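Local atomic coordinates of transcarboxylase 5S subunit (Propionibacterium freudenreichii subsp. shermanii, PDB entry 1RQB), a protein that transfers a carboxyl group from the biotin of the 1.3S subunit to pyruvate, forming oxaloacetate, with one cobalt ion bound per subunit. Residues Asp208-Ile213 with Met239-Ala244; Val50-Asp55 with Asp291-Ile296. One frame throughout, in Å; residues are numbered along the deposited sequence.

Contact 1: residues Asp208-Ile213 with Met239-Ala244; sequences DIIKAI and MKAIEA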
# COMPACT_ATOMS: atom_id res chain seq x y z
N ASP A 208 7.42 -13.04 -16.96
CA ASP A 208 7.64 -14.31 -17.67
C ASP A 208 6.36 -14.91 -18.25
O ASP A 208 6.34 -15.38 -19.38
CB ASP A 208 8.30 -15.35 -16.75
CG ASP A 208 9.71 -14.96 -16.34
OD1 ASP A 208 10.25 -13.98 -16.88
OD2 ASP A 208 10.29 -15.67 -15.48
N ILE A 209 5.27 -14.91 -17.48
CA ILE A 209 4.02 -15.51 -17.97
C ILE A 209 3.41 -14.65 -19.08
O ILE A 209 3.01 -15.17 -20.13
CB ILE A 209 3.00 -15.70 -16.81
CG1 ILE A 209 3.51 -16.80 -15.86
CG2 ILE A 209 1.63 -16.11 -17.35
CD1 ILE A 209 2.80 -16.82 -14.50
N ILE A 210 3.32 -13.35 -18.86
CA ILE A 210 2.72 -12.46 -19.87
C ILE A 210 3.54 -12.53 -21.16
O ILE A 210 3.00 -12.60 -22.26
CB ILE A 210 2.69 -10.99 -19.40
CG1 ILE A 210 1.77 -10.84 -18.18
CG2 ILE A 210 2.20 -10.09 -20.54
CD1 ILE A 210 0.35 -11.19 -18.45
N LYS A 211 4.86 -12.52 -21.02
CA LYS A 211 5.75 -12.58 -22.19
C LYS A 211 5.58 -13.92 -22.91
O LYS A 211 5.52 -13.97 -24.14
CB LYS A 211 7.20 -12.40 -21.72
CG LYS A 211 8.21 -12.21 -22.85
CD LYS A 211 7.86 -10.94 -23.63
CE LYS A 211 8.90 -10.63 -24.71
NZ LYS A 211 10.20 -10.26 -24.09
N ALA A 212 5.49 -15.02 -22.17
CA ALA A 212 5.37 -16.35 -22.80
C ALA A 212 4.05 -16.48 -23.56
O ALA A 212 4.00 -17.09 -24.62
CB ALA A 212 5.51 -17.46 -21.76
N ILE A 213 2.98 -15.93 -23.01
CA ILE A 213 1.67 -16.01 -23.69
C ILE A 213 1.71 -15.19 -24.98
O ILE A 213 1.29 -15.66 -26.03
CB ILE A 213 0.53 -15.50 -22.76
CG1 ILE A 213 0.35 -16.48 -21.59
CG2 ILE A 213 -0.79 -15.42 -23.55
CD1 ILE A 213 -0.72 -16.07 -20.55
N MSE A 239 3.82 -3.27 -12.99
CA MSE A 239 4.83 -2.57 -13.81
C MSE A 239 5.55 -3.59 -14.69
O MSE A 239 5.77 -3.34 -15.88
CB MSE A 239 5.85 -1.85 -12.92
CG MSE A 239 6.94 -1.11 -13.71
SE MSE A 239 6.26 0.46 -14.69
CE MSE A 239 6.22 -0.26 -16.45
N LYS A 240 5.95 -4.73 -14.13
CA LYS A 240 6.63 -5.77 -14.91
C LYS A 240 5.69 -6.36 -15.96
O LYS A 240 6.13 -6.72 -17.05
CB LYS A 240 7.15 -6.89 -13.98
CG LYS A 240 8.37 -6.47 -13.20
CD LYS A 240 9.48 -6.15 -14.18
CE LYS A 240 10.72 -5.63 -13.51
NZ LYS A 240 11.67 -5.14 -14.55
N ALA A 241 4.40 -6.45 -15.64
CA ALA A 241 3.44 -6.99 -16.62
C ALA A 241 3.32 -6.02 -17.79
O ALA A 241 3.19 -6.43 -18.94
CB ALA A 241 2.07 -7.21 -15.96
N ILE A 242 3.38 -4.73 -17.50
CA ILE A 242 3.30 -3.71 -18.55
C ILE A 242 4.56 -3.79 -19.42
O ILE A 242 4.50 -3.69 -20.64
CB ILE A 242 3.13 -2.30 -17.93
CG1 ILE A 242 1.71 -2.18 -17.35
CG2 ILE A 242 3.41 -1.20 -18.99
CD1 ILE A 242 1.51 -0.97 -16.46
N GLU A 243 5.71 -4.02 -18.80
CA GLU A 243 6.94 -4.16 -19.59
C GLU A 243 6.85 -5.41 -20.48
O GLU A 243 7.40 -5.44 -21.57
CB GLU A 243 8.18 -4.24 -18.67
CG GLU A 243 8.43 -2.94 -17.89
CD GLU A 243 9.61 -3.01 -16.90
OE1 GLU A 243 9.91 -4.11 -16.40
OE2 GLU A 243 10.22 -1.94 -16.62
N ALA A 244 6.12 -6.42 -20.02
CA ALA A 244 5.99 -7.66 -20.80
C ALA A 244 4.92 -7.53 -21.88
O ALA A 244 4.77 -8.43 -22.71
CB ALA A 244 5.68 -8.84 -19.88
O HOH W 1 8.78 -7.39 -23.41
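No ring takes part where Ile210 and Ala244 meet. The flat groups at the contact are the carbonyls of Ala241 and Ala244. Ile210 brings its CG2 methyl to both carbonyl oxygens, 3.8 Å from Ala244 O and a little farther from Ala241 O. The carboxylate of Glu243 lies away from this packing and serves the dimer interface. Within its own helix, Glu243 OE1 uses its syn lone pair for Lys240 NZ at 2.8 Å, a salt bridge. Its other oxygen, OE2, pairs with Lys240 of the second subunit. The exchange is reciprocal. Both residues are buried, and these charges have partners in both chains.

Between the two helices the packing is apolar. Ala244 CB packs against the branch point of Ile210, 3.7 Å from Ile210 CB. CG2 of Ile210 stands anti to the backbone N, which sets it alongside the same methyl. The other branch, CG1, lies 4.3 Å from Ala241 CB. Small alanines let the backbones come close: Lys211 CA and Ala244 CA are 5.1 Å apart. No direct hydrogen bond crosses between the segments.

Lys211 lies along the border. Its CG is anti to the backbone N (chi1 -170°), and the chain bends at chi2, which carries CD past Ala244 O. A water donates to Glu243 O at 3.0 Å and accepts a weak bond from Lys211 NZ. The main partner of this ammonium is Glu18, in a salt bridge.

Beneath the helices, Ile210 rests on Ile223 and Ala241 on Leu225, both in strand 223-225. That strand lies between helices 203-217 and 234-243 in sequence. The arrangement is that of neighbouring outer helices of a TIM barrel, packed side by side over the parallel strands.

Contact 2: residues Val50-Asp55 with Asp291-Ile296; sequences VGACAD and DHFKAI
Ala52 and His292 join the region of helix 53-58 to helix 283-296, across the seam where the TIM barrel closes. Helix 53-58 precedes strand 63-68, the second of the barrel, and helix 283-296 comes near the end of the barrel sequence. Ala52 comes just before Cys53, where helix 53-58 is counted from.

The main side chains are His292, Phe293 and Ala52. Ala52 CB sits over one face of the imidazole in a CH-pi contact, 3.9 Å from the His292 ring centroid and 23° off the ring normal. It is shifted toward the rim, closest to CD2. The two rings of the helix are turned against each other. His292 CD2 stands 3.7 Å above the plane of the Phe293 ring, over its centre. In return, Phe293 CD1 lies in the imidazole plane, at its edge. Ala52 CB sits in the corner between the rings, also 3.7 Å from Phe293 CE1.

The first torsions differ: His292 CG is anti to the backbone N (chi1 177°), while Phe293 CG is beside its backbone N (chi1 -73°). They bring the neighbouring rings to the same side, where they meet edge to face. The imidazole is further held by NE2, which is hydrogen-bonded to the carbonyl oxygen of Asp48. An alanine here would remove the imidazole, and would probably leave the Asp48 carbonyl without this partner and open a gap beside Ala52 and over the Phe293 face.

Phe293 also packs on Val31 and Leu32 of helix 31-39. A second tie is the salt bridge of Asp55 OD1 with Arg285.

Gly51 passes closely by the imidazole. Its lack of a side chain matters, since a beta carbon would come within 2.9 Å of His292 CE1, a clash. As it is, Gly51 CA lies 3.9 Å from His292 CE1.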
# COMPACT_ATOMS: atom_id res chain seq x y z
N VAL A 50 -24.14 5.53 -6.91
CA VAL A 50 -24.68 6.21 -8.09
C VAL A 50 -24.11 7.62 -8.30
O VAL A 50 -23.95 8.05 -9.44
CB VAL A 50 -26.23 6.30 -8.08
CG1 VAL A 50 -26.82 4.90 -8.19
CG2 VAL A 50 -26.72 7.00 -6.82
N GLY A 51 -23.81 8.32 -7.22
CA GLY A 51 -23.28 9.67 -7.34
C GLY A 51 -21.93 9.79 -8.04
O GLY A 51 -21.54 10.89 -8.44
N ALA A 52 -21.22 8.68 -8.22
CA ALA A 52 -19.90 8.74 -8.86
C ALA A 52 -19.96 8.19 -10.29
O ALA A 52 -18.98 8.26 -11.02
CB ALA A 52 -18.89 7.92 -8.04
N CYS A 53 -21.11 7.65 -10.69
CA CYS A 53 -21.23 7.02 -12.01
C CYS A 53 -20.91 7.96 -13.18
O CYS A 53 -20.23 7.57 -14.12
CB CYS A 53 -22.61 6.40 -12.18
SG CYS A 53 -22.80 4.84 -11.27
N ALA A 54 -21.40 9.19 -13.13
CA ALA A 54 -21.14 10.12 -14.24
C ALA A 54 -19.63 10.34 -14.39
O ALA A 54 -19.10 10.32 -15.51
CB ALA A 54 -21.85 11.46 -13.99
N ASP A 55 -18.92 10.52 -13.28
CA ASP A 55 -17.47 10.75 -13.36
C ASP A 55 -16.75 9.47 -13.79
O ASP A 55 -15.80 9.53 -14.57
CB ASP A 55 -16.94 11.25 -12.02
CG ASP A 55 -17.38 12.68 -11.74
OD1 ASP A 55 -17.25 13.52 -12.67
OD2 ASP A 55 -17.85 12.96 -10.62
N ASP A 291 -12.68 11.50 -4.07
CA ASP A 291 -13.30 12.30 -3.01
C ASP A 291 -14.69 11.77 -2.68
O ASP A 291 -15.12 11.76 -1.53
CB ASP A 291 -13.36 13.77 -3.43
CG ASP A 291 -12.01 14.47 -3.31
OD1 ASP A 291 -11.05 13.82 -2.84
OD2 ASP A 291 -11.91 15.67 -3.66
N HIS A 292 -15.39 11.30 -3.70
CA HIS A 292 -16.74 10.75 -3.48
C HIS A 292 -16.67 9.57 -2.51
O HIS A 292 -17.39 9.52 -1.52
CB HIS A 292 -17.33 10.26 -4.79
CG HIS A 292 -18.67 9.61 -4.62
ND1 HIS A 292 -19.84 10.34 -4.58
CD2 HIS A 292 -19.02 8.33 -4.39
CE1 HIS A 292 -20.86 9.53 -4.34
NE2 HIS A 292 -20.38 8.30 -4.21
N PHE A 293 -15.80 8.61 -2.80
CA PHE A 293 -15.75 7.41 -1.94
C PHE A 293 -15.03 7.69 -0.62
O PHE A 293 -15.27 7.00 0.37
CB PHE A 293 -15.13 6.24 -2.70
CG PHE A 293 -16.06 5.67 -3.74
CD1 PHE A 293 -15.91 5.99 -5.08
CD2 PHE A 293 -17.16 4.90 -3.35
CE1 PHE A 293 -16.86 5.57 -6.03
CE2 PHE A 293 -18.12 4.48 -4.28
CZ PHE A 293 -17.97 4.81 -5.63
N LYS A 294 -14.16 8.69 -0.58
CA LYS A 294 -13.46 8.99 0.67
C LYS A 294 -14.48 9.43 1.73
O LYS A 294 -14.34 9.12 2.91
CB LYS A 294 -12.43 10.11 0.46
CG LYS A 294 -11.68 10.45 1.74
CD LYS A 294 -10.65 11.55 1.56
CE LYS A 294 -9.95 11.83 2.89
NZ LYS A 294 -9.41 10.59 3.55
N ALA A 295 -15.50 10.14 1.28
CA ALA A 295 -16.55 10.64 2.19
C ALA A 295 -17.50 9.53 2.61
O ALA A 295 -18.09 9.58 3.69
CB ALA A 295 -17.33 11.77 1.48
N ILE A 296 -17.64 8.50 1.78
CA ILE A 296 -18.58 7.41 2.06
C ILE A 296 -17.96 6.25 2.84
O ILE A 296 -18.63 5.62 3.65
CB ILE A 296 -19.16 6.88 0.72
CG1 ILE A 296 -20.27 7.82 0.25
CG2 ILE A 296 -19.62 5.42 0.84
CD1 ILE A 296 -20.75 7.53 -1.13

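In the fold
Contacts 1 and 2 lie in different parts of the outer helical layer of one TIM barrel. Their centres are about 33 Å apart, their nearest atoms about 20 Å, and they do not touch. Contact 1 joins helices that follow one another; contact 2 brings together segments more than 230 residues apart, and the whole of contact 1 falls between them in sequence. The cobalt ion is bound by Asp34, carboxylated Lys195, His226 and His228. Contact 1 stays outside this site: the Ile210 side chain is about 10 Å from that of His226. In contact 2, the Phe293 side chain is about 7 Å from that of substrate-binding His36.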